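Local coordinates for papain-like protease (Human betacoronavirus 2c EMC/2012, PDB 4RNA), which probably acts as a cysteine protease of the papain-like clan that cuts the coronavirus polyprotein, and carries a bound zinc ion, at residues A90-W95 with L153-G158; G288-K293 with V299-D304; V20-K25 with S30-V35. One frame throughout, in Å; residues are numbered along the deposited sequence.

Interaction 1: residues A90-W95 with L153-G158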
loop_
_atom_site.group_PDB
_atom_site.type_symbol
_atom_site.label_atom_id
_atom_site.label_comp_id
_atom_site.label_asym_id
_atom_site.label_seq_id
_atom_site.Cartn_x
_atom_site.Cartn_y
_atom_site.Cartn_z
ATOM N N ALA A 90 -10.794 -5.462 14.914
ATOM C CA ALA A 90 -11.567 -4.861 16.018
ATOM C C ALA A 90 -12.532 -3.780 15.500
ATOM O O ALA A 90 -13.715 -3.806 15.818
ATOM C CB ALA A 90 -10.622 -4.291 17.087
ATOM N N ALA A 91 -12.040 -2.824 14.715
ATOM C CA ALA A 91 -12.897 -1.749 14.200
ATOM C C ALA A 91 -13.963 -2.243 13.193
ATOM O O ALA A 91 -15.113 -1.873 13.289
ATOM C CB ALA A 91 -12.055 -0.643 13.572
ATOM N N VAL A 92 -13.600 -3.097 12.246
ATOM C CA VAL A 92 -14.595 -3.406 11.189
ATOM C C VAL A 92 -15.745 -4.276 11.777
ATOM O O VAL A 92 -16.827 -4.407 11.195
ATOM C CB VAL A 92 -14.005 -3.955 9.862
ATOM C CG1 VAL A 92 -12.849 -3.125 9.296
ATOM C CG2 VAL A 92 -13.636 -5.398 9.962
ATOM N N HIS A 93 -15.514 -4.816 12.969
ATOM C CA HIS A 93 -16.519 -5.612 13.681
ATOM C C HIS A 93 -17.804 -4.895 13.946
ATOM O O HIS A 93 -18.853 -5.501 13.986
ATOM C CB HIS A 93 -15.960 -6.171 14.992
ATOM C CG HIS A 93 -16.084 -7.652 15.073
ATOM N ND1 HIS A 93 -15.010 -8.461 15.187
ATOM C CD2 HIS A 93 -17.194 -8.472 14.930
ATOM C CE1 HIS A 93 -15.420 -9.739 15.163
ATOM N NE2 HIS A 93 -16.763 -9.742 15.001
ATOM N N GLY A 94 -17.739 -3.593 14.132
ATOM C CA GLY A 94 -18.960 -2.823 14.284
ATOM C C GLY A 94 -19.604 -2.391 12.961
ATOM O O GLY A 94 -20.473 -1.543 12.939
ATOM N N TRP A 95 -19.165 -2.924 11.826
ATOM C CA TRP A 95 -19.870 -2.628 10.596
ATOM C C TRP A 95 -20.990 -3.637 10.363
ATOM O O TRP A 95 -21.048 -4.661 11.052
ATOM C CB TRP A 95 -18.861 -2.641 9.438
ATOM C CG TRP A 95 -17.986 -1.396 9.376
ATOM C CD1 TRP A 95 -18.094 -0.216 10.136
ATOM C CD2 TRP A 95 -16.881 -1.172 8.451
ATOM N NE1 TRP A 95 -17.125 0.707 9.754
ATOM C CE2 TRP A 95 -16.351 0.182 8.743
ATOM C CE3 TRP A 95 -16.276 -1.945 7.439
ATOM C CZ2 TRP A 95 -15.278 0.732 8.021
ATOM C CZ3 TRP A 95 -15.204 -1.370 6.725
ATOM C CH2 TRP A 95 -14.722 -0.078 7.006
ATOM N N LEU A 153 -8.619 -7.726 6.364
ATOM C CA LEU A 153 -7.463 -8.038 5.566
ATOM C C LEU A 153 -7.272 -7.206 4.275
ATOM O O LEU A 153 -6.153 -6.782 3.966
ATOM C CB LEU A 153 -7.472 -9.512 5.210
ATOM C CG LEU A 153 -7.002 -10.508 6.290
ATOM C CD1 LEU A 153 -7.133 -11.915 5.733
ATOM C CD2 LEU A 153 -5.569 -10.278 6.771
ATOM N N ILE A 154 -8.353 -6.990 3.507
ATOM C CA ILE A 154 -8.307 -6.134 2.343
ATOM C C ILE A 154 -7.807 -4.782 2.798
ATOM O O ILE A 154 -6.929 -4.221 2.147
ATOM C CB ILE A 154 -9.709 -6.004 1.659
ATOM C CG1 ILE A 154 -10.091 -7.287 0.957
ATOM C CG2 ILE A 154 -9.788 -4.800 0.718
ATOM C CD1 ILE A 154 -11.487 -7.126 0.373
ATOM N N MET A 155 -8.360 -4.230 3.870
ATOM C CA MET A 155 -7.888 -2.951 4.371
ATOM C C MET A 155 -6.378 -2.945 4.792
ATOM O O MET A 155 -5.635 -1.962 4.506
ATOM C CB MET A 155 -8.792 -2.507 5.528
ATOM C CG MET A 155 -10.130 -2.089 4.996
ATOM S SD MET A 155 -11.168 -1.665 6.389
ATOM C CE MET A 155 -10.784 0.087 6.502
ATOM N N ALA A 156 -5.920 -4.041 5.415
ATOM C CA ALA A 156 -4.534 -4.153 5.884
ATOM C C ALA A 156 -3.595 -4.250 4.706
ATOM O O ALA A 156 -2.652 -3.426 4.578
ATOM C CB ALA A 156 -4.366 -5.320 6.877
ATOM N N TYR A 157 -3.900 -5.184 3.795
ATOM C CA TYR A 157 -3.089 -5.342 2.586
ATOM C C TYR A 157 -3.184 -4.075 1.687
ATOM O O TYR A 157 -2.227 -3.744 1.011
ATOM C CB TYR A 157 -3.563 -6.554 1.791
ATOM C CG TYR A 157 -3.086 -7.881 2.346
ATOM C CD1 TYR A 157 -1.702 -8.198 2.408
ATOM C CD2 TYR A 157 -4.005 -8.808 2.831
ATOM C CE1 TYR A 157 -1.260 -9.412 2.946
ATOM C CE2 TYR A 157 -3.583 -10.025 3.400
ATOM C CZ TYR A 157 -2.218 -10.329 3.428
ATOM O OH TYR A 157 -1.811 -11.510 3.950
ATOM N N GLY A 158 -4.300 -3.334 1.764
ATOM C CA GLY A 158 -4.535 -2.180 0.878
ATOM C C GLY A 158 -4.039 -0.851 1.476
ATOM O O GLY A 158 -4.018 0.190 0.827
#
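Met155 is the residue of helix 148-158 that reaches across to Val92 and Trp95, near the C-terminal end of helix 81-92. The backbones stay well apart, the nearest CA pair, Val92 and Met155, being 9.6 Å distant. Along 153-158, Leu153 packs on Phe81 and Phe85, earlier in helix 81-92, and Ile154 on Leu115 and Leu122 of helix 115-122. Met155 then crosses the gap: its chain runs out extended as far as the sulfur and bends there (chi3 91°), which brings CE to Trp95 CH2. SD is the central atom of the contact. It lies 3.7 Å from Val92 CG1, the two side chains passing alongside, head to tail, and 3.9 Å from Trp95 CH2; Met155 CE follows at 4.0 Å from the same Trp95 CH2. This is a Met-aromatic contact of oblique geometry, Met155 SD being 4.9 Å from the centre of the six-membered ring of Trp95 and 60° off its normal. The indole is set in place by a type I turn from Val92 to Trp95, closed by Trp95 N to Val92 O at 2.8 Å, and Val92 CA lies 4.1 Å above one face of the Trp95 ring, off-centre. Trp95 NE1 is fixed by a hydrogen bond to Asp110. The contact is thus a small, purely apolar joint of the helical domain, probably the thumb of the papain-like protease: helices 81-92 and 148-158 pack against each other, and Leu115 of helix 115-122 closes in on Met155 and Trp95 as a third wall.

Interaction 2: residues G288-K293 with V299-D304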
loop_
_atom_site.group_PDB
_atom_site.type_symbol
_atom_site.label_atom_id
_atom_site.label_comp_id
_atom_site.label_asym_id
_atom_site.label_seq_id
_atom_site.Cartn_x
_atom_site.Cartn_y
_atom_site.Cartn_z
ATOM N N GLY A 288 -32.477 -9.014 -14.464
ATOM C CA GLY A 288 -33.923 -8.883 -14.747
ATOM C C GLY A 288 -34.223 -7.709 -15.671
ATOM O O GLY A 288 -35.205 -6.969 -15.481
ATOM N N GLY A 289 -33.348 -7.491 -16.637
ATOM C CA GLY A 289 -33.492 -6.345 -17.555
ATOM C C GLY A 289 -33.339 -4.967 -16.943
ATOM O O GLY A 289 -33.701 -3.971 -17.583
ATOM N N LEU A 290 -32.809 -4.869 -15.722
ATOM C CA LEU A 290 -32.663 -3.553 -15.058
ATOM C C LEU A 290 -31.256 -3.349 -14.495
ATOM O O LEU A 290 -30.510 -4.309 -14.361
ATOM C CB LEU A 290 -33.659 -3.385 -13.921
ATOM C CG LEU A 290 -35.162 -3.262 -14.261
ATOM C CD1 LEU A 290 -35.901 -3.376 -12.946
ATOM C CD2 LEU A 290 -35.516 -1.945 -14.962
ATOM N N ILE A 291 -30.925 -2.105 -14.167
ATOM C CA ILE A 291 -29.673 -1.813 -13.502
ATOM C C ILE A 291 -30.031 -1.712 -12.028
ATOM O O ILE A 291 -30.838 -0.844 -11.648
ATOM C CB ILE A 291 -29.063 -0.462 -13.957
ATOM C CG1 ILE A 291 -28.707 -0.474 -15.439
ATOM C CG2 ILE A 291 -27.875 -0.073 -13.066
ATOM C CD1 ILE A 291 -28.521 0.921 -16.034
ATOM N N LEU A 292 -29.454 -2.594 -11.193
ATOM C CA LEU A 292 -29.611 -2.486 -9.730
ATOM C C LEU A 292 -28.439 -1.715 -9.148
ATOM O O LEU A 292 -27.289 -2.116 -9.337
ATOM C CB LEU A 292 -29.683 -3.864 -9.060
ATOM C CG LEU A 292 -30.454 -5.058 -9.640
ATOM C CD1 LEU A 292 -30.707 -6.071 -8.538
ATOM C CD2 LEU A 292 -31.747 -4.645 -10.310
ATOM N N LYS A 293 -28.732 -0.616 -8.474
ATOM C CA LYS A 293 -27.729 0.285 -7.929
ATOM C C LYS A 293 -27.656 0.050 -6.432
ATOM O O LYS A 293 -28.610 0.340 -5.694
ATOM C CB LYS A 293 -28.098 1.759 -8.168
ATOM C CG LYS A 293 -28.422 2.102 -9.620
ATOM C CD LYS A 293 -29.661 3.014 -9.718
ATOM C CE LYS A 293 -29.334 4.492 -9.691
ATOM N NZ LYS A 293 -30.483 5.243 -10.309
ATOM N N VAL A 299 -30.747 -0.127 -2.256
ATOM C CA VAL A 299 -30.874 -0.511 -3.672
ATOM C C VAL A 299 -31.905 0.339 -4.433
ATOM O O VAL A 299 -32.917 0.732 -3.874
ATOM C CB VAL A 299 -31.038 -2.049 -3.918
ATOM C CG1 VAL A 299 -32.425 -2.538 -3.580
ATOM C CG2 VAL A 299 -30.785 -2.407 -5.377
ATOM N N SER A 300 -31.587 0.688 -5.672
ATOM C CA SER A 300 -32.472 1.414 -6.593
ATOM C C SER A 300 -32.347 0.740 -7.930
ATOM O O SER A 300 -31.337 0.092 -8.202
ATOM C CB SER A 300 -32.021 2.859 -6.741
ATOM O OG SER A 300 -32.269 3.515 -5.528
ATOM N N LYS A 301 -33.375 0.875 -8.764
ATOM C CA LYS A 301 -33.401 0.208 -10.071
ATOM C C LYS A 301 -33.802 1.211 -11.168
ATOM O O LYS A 301 -34.526 2.177 -10.916
ATOM C CB LYS A 301 -34.358 -1.005 -10.103
ATOM C CG LYS A 301 -34.244 -1.951 -8.938
ATOM C CD LYS A 301 -35.454 -2.878 -8.800
ATOM C CE LYS A 301 -35.371 -3.525 -7.415
ATOM N NZ LYS A 301 -36.069 -4.833 -7.328
ATOM N N THR A 302 -33.295 0.988 -12.377
ATOM C CA THR A 302 -33.612 1.838 -13.503
ATOM C C THR A 302 -33.183 1.070 -14.729
ATOM O O THR A 302 -32.361 0.176 -14.602
ATOM C CB THR A 302 -32.869 3.188 -13.444
ATOM O OG1 THR A 302 -33.294 3.986 -14.556
ATOM C CG2 THR A 302 -31.342 2.975 -13.516
ATOM N N SER A 303 -33.745 1.384 -15.902
ATOM C CA SER A 303 -33.239 0.780 -17.176
ATOM C C SER A 303 -32.188 1.656 -17.896
ATOM O O SER A 303 -31.469 1.161 -18.777
ATOM C CB SER A 303 -34.381 0.466 -18.108
ATOM O OG SER A 303 -35.099 1.678 -18.308
ATOM N N ASP A 304 -32.080 2.926 -17.496
ATOM C CA ASP A 304 -31.150 3.908 -18.106
ATOM C C ASP A 304 -30.573 4.788 -17.047
ATOM O O ASP A 304 -31.305 5.338 -16.195
ATOM C CB ASP A 304 -31.858 4.812 -19.142
ATOM C CG ASP A 304 -32.488 4.005 -20.271
ATOM O OD1 ASP A 304 -33.631 3.555 -20.091
ATOM O OD2 ASP A 304 -31.822 3.723 -21.297
HETATM O O HOH W 1 -31.355 6.372 -12.957
#
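Two bends, at chi2 (137°) and chi3 (91°), curl the Lys293 chain over Ser300 and turn its amino group toward Thr302. Lys293 CD consequently rests 3.8 Å from Ser300 CB, and NZ ends 4.0 Å from the Thr302 methyl, CG2. That methyl also packs against Ile291 CB, because OG1 takes the position anti to the backbone N. A water accepts a hydrogen bond from Lys293 NZ at 3.0 Å and gives a weak one to Asp304 O, while Trp305 receives the ammonium in a cation-pi contact. The other face of the strand pair carries Leu292 and Lys301, which run alongside each other in the same direction, Leu292 CD2 touching Lys301 CG at 3.9 Å. Here the lysine lends its aliphatic stem to the leucine, and its amino group departs from the strand pair; Leu290 CD1 packs on the same stem, meeting Lys301 CB. Beneath the side chains the backbones are antiparallel. Ile291 with Thr302 and Lys293 with Ser300 are hydrogen-bonded pairs, each joined in both directions; Lys293 N to Ser300 O is short and nearly straight (2.7 Å, 175°). Between them Leu292 and Lys301 form the non-hydrogen-bonded pair, where Lys301 CA makes a CA-H...O contact of 3.2 Å with Ile291 O. Strand 290-294 is held on its other flank by strand 280-287, and Ile291 turns inward onto Ala284, Leu286 and Val257. The whole is a beta hairpin at the margin of the large sheet that probably forms the palm of a papain-like protease.

Interaction 3: residues V20-K25 with S30-V35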
loop_
_atom_site.group_PDB
_atom_site.type_symbol
_atom_site.label_atom_id
_atom_site.label_comp_id
_atom_site.label_asym_id
_atom_site.label_seq_id
_atom_site.Cartn_x
_atom_site.Cartn_y
_atom_site.Cartn_z
ATOM N N VAL A 20 4.947 -18.985 27.070
ATOM C CA VAL A 20 5.842 -17.975 27.634
ATOM C C VAL A 20 5.419 -17.790 29.088
ATOM O O VAL A 20 4.226 -17.692 29.366
ATOM C CB VAL A 20 5.761 -16.618 26.840
ATOM C CG1 VAL A 20 6.629 -15.552 27.502
ATOM C CG2 VAL A 20 6.241 -16.858 25.387
ATOM N N VAL A 21 6.396 -17.730 29.994
ATOM C CA VAL A 21 6.114 -17.468 31.414
ATOM C C VAL A 21 6.335 -15.967 31.722
ATOM O O VAL A 21 7.408 -15.426 31.412
ATOM C CB VAL A 21 7.053 -18.338 32.299
ATOM C CG1 VAL A 21 6.891 -17.973 33.770
ATOM C CG2 VAL A 21 6.772 -19.819 32.062
ATOM N N LEU A 22 5.327 -15.317 32.286
ATOM C CA LEU A 22 5.398 -13.901 32.581
ATOM C C LEU A 22 5.241 -13.642 34.112
ATOM O O LEU A 22 4.658 -14.473 34.822
ATOM C CB LEU A 22 4.214 -13.223 31.879
ATOM C CG LEU A 22 4.259 -13.403 30.328
ATOM C CD1 LEU A 22 2.945 -12.923 29.732
ATOM C CD2 LEU A 22 5.367 -12.541 29.759
ATOM N N ASN A 23 5.709 -12.487 34.596
ATOM C CA ASN A 23 5.467 -12.073 36.017
ATOM C C ASN A 23 4.407 -11.043 36.012
ATOM O O ASN A 23 4.036 -10.563 34.935
ATOM C CB ASN A 23 6.704 -11.476 36.696
ATOM C CG ASN A 23 7.205 -10.188 36.041
ATOM O OD1 ASN A 23 6.516 -9.162 35.983
ATOM N ND2 ASN A 23 8.388 -10.231 35.574
ATOM N N ASN A 24 3.958 -10.672 37.204
ATOM C CA ASN A 24 2.980 -9.605 37.325
ATOM C C ASN A 24 3.616 -8.296 37.786
ATOM O O ASN A 24 2.935 -7.454 38.349
ATOM C CB ASN A 24 1.762 -10.018 38.179
ATOM C CG ASN A 24 2.073 -10.123 39.673
ATOM O OD1 ASN A 24 3.235 -10.168 40.082
ATOM N ND2 ASN A 24 1.015 -10.181 40.498
ATOM N N LYS A 25 4.918 -8.142 37.551
ATOM C CA LYS A 25 5.643 -6.890 37.874
ATOM C C LYS A 25 5.588 -5.919 36.663
ATOM O O LYS A 25 4.985 -4.844 36.743
ATOM C CB LYS A 25 7.134 -7.132 38.264
ATOM C CG LYS A 25 7.468 -8.358 39.120
ATOM C CD LYS A 25 8.879 -8.313 39.736
ATOM C CE LYS A 25 9.558 -9.683 39.860
ATOM N NZ LYS A 25 8.666 -10.887 39.880
ATOM N N SER A 30 6.981 -4.703 28.086
ATOM C CA SER A 30 8.351 -4.895 28.599
ATOM C C SER A 30 8.775 -6.346 28.603
ATOM O O SER A 30 9.947 -6.651 28.352
ATOM C CB SER A 30 8.515 -4.376 30.026
ATOM O OG SER A 30 7.786 -3.176 30.160
ATOM N N GLN A 31 7.830 -7.247 28.871
ATOM C CA GLN A 31 8.189 -8.678 28.951
ATOM C C GLN A 31 8.245 -9.391 27.616
ATOM O O GLN A 31 9.040 -10.383 27.416
ATOM C CB GLN A 31 7.168 -9.360 29.879
ATOM C CG GLN A 31 7.265 -8.828 31.333
ATOM C CD GLN A 31 6.570 -9.751 32.310
ATOM O OE1 GLN A 31 7.028 -10.899 32.545
ATOM N NE2 GLN A 31 5.442 -9.323 32.800
ATOM N N LEU A 32 7.397 -8.927 26.701
ATOM C CA LEU A 32 7.093 -9.749 25.487
ATOM C C LEU A 32 6.996 -8.895 24.219
ATOM O O LEU A 32 7.717 -9.090 23.263
ATOM C CB LEU A 32 5.797 -10.506 25.759
ATOM C CG LEU A 32 5.193 -11.538 24.849
ATOM C CD1 LEU A 32 6.226 -12.649 24.547
ATOM C CD2 LEU A 32 3.869 -12.049 25.511
ATOM N N GLY A 33 6.105 -7.920 24.199
ATOM C CA GLY A 33 6.006 -7.080 22.995
ATOM C C GLY A 33 4.583 -6.600 22.911
ATOM O O GLY A 33 3.882 -6.678 23.936
ATOM N N CYS A 34 4.170 -6.145 21.725
ATOM C CA CYS A 34 2.822 -5.642 21.475
ATOM C C CYS A 34 1.899 -6.859 21.368
ATOM O O CYS A 34 2.111 -7.731 20.515
ATOM C CB CYS A 34 2.768 -4.867 20.160
ATOM S SG CYS A 34 1.067 -4.296 19.845
ATOM N N VAL A 35 0.885 -6.906 22.222
ATOM C CA VAL A 35 0.042 -8.124 22.285
ATOM C C VAL A 35 -1.426 -7.756 22.310
ATOM O O VAL A 35 -1.853 -6.785 22.983
ATOM C CB VAL A 35 0.347 -9.012 23.544
ATOM C CG1 VAL A 35 1.634 -9.805 23.396
ATOM C CG2 VAL A 35 0.382 -8.146 24.782
#
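Extended strand 20-23 runs past the single-turn helix 28-31, its closest CA pair being Leu22 and Gln31 at 6.9 Å. Strand and helix belong to what is, in coronavirus papain-like proteases, the N-terminal ubiquitin-like domain, and the contact ties the helix to the outer strand of its small sheet. Gln31 does most of the work. From the helix its chain extends (chi2 -164°) until the amide meets the backbone of Asn23 with both ends: OE1 accepts from Asn23 N at 2.9 Å, in the carbonyl plane and on a lone pair, and NE2 donates to Asn23 O at 2.8 Å, approaching from above the plane of that carbonyl. Two bonds to one residue, and a further one from NE2 to Asn26 O, fix the rotation of the amide, which meets the strand's N-H and C=O much as the backbone of a neighbouring strand would. The Asn23 side chain, with CG between its backbone N and carbonyl carbon (chi1 63°), lays its own amide over that of Gln31. The planes are 12° apart and stacked head to tail: OD1 sits over NE2 and ND2 over OE1, each pair 3.4 Å apart and, by its poor angle, a stacking contact instead of a hydrogen bond. The antiparallel amide dipoles probably add to the grip. Asn23 OD1 is held by Asn26 N. Below the amides the contact turns apolar. Leu22, whose backbone pairs with Ile6 of strand 5-11, covers the stem of the glutamine, with CD2 3.7 Å from Gln31 CB. Leu32, the first residue beyond the helix, drops in beside the strand; Val20, which also packs on Tyr226 of the second subunit, places CG1 4.2 Å from Leu32 CD1.

The three contacts share no secondary-structure element and follow one another along the chain in the order 3, 1, 2. Interactions 1 and 3 are buried, interaction 2 lies at the surface; 2 and 3 fall on opposite sides of the chain's centre, with centres about 57 Å apart, and interaction 1 is nearest the middle. Chemistry follows place. Between a helix and the end of another with its turn, interaction 1 relies on one sulfur and apolar carbon. In the hairpin of interaction 2, main-chain bonds do the holding and long lysine stems dress both faces. Interaction 3 mixes the two: a side-chain amide grips a strand backbone above a small leucine-valine core.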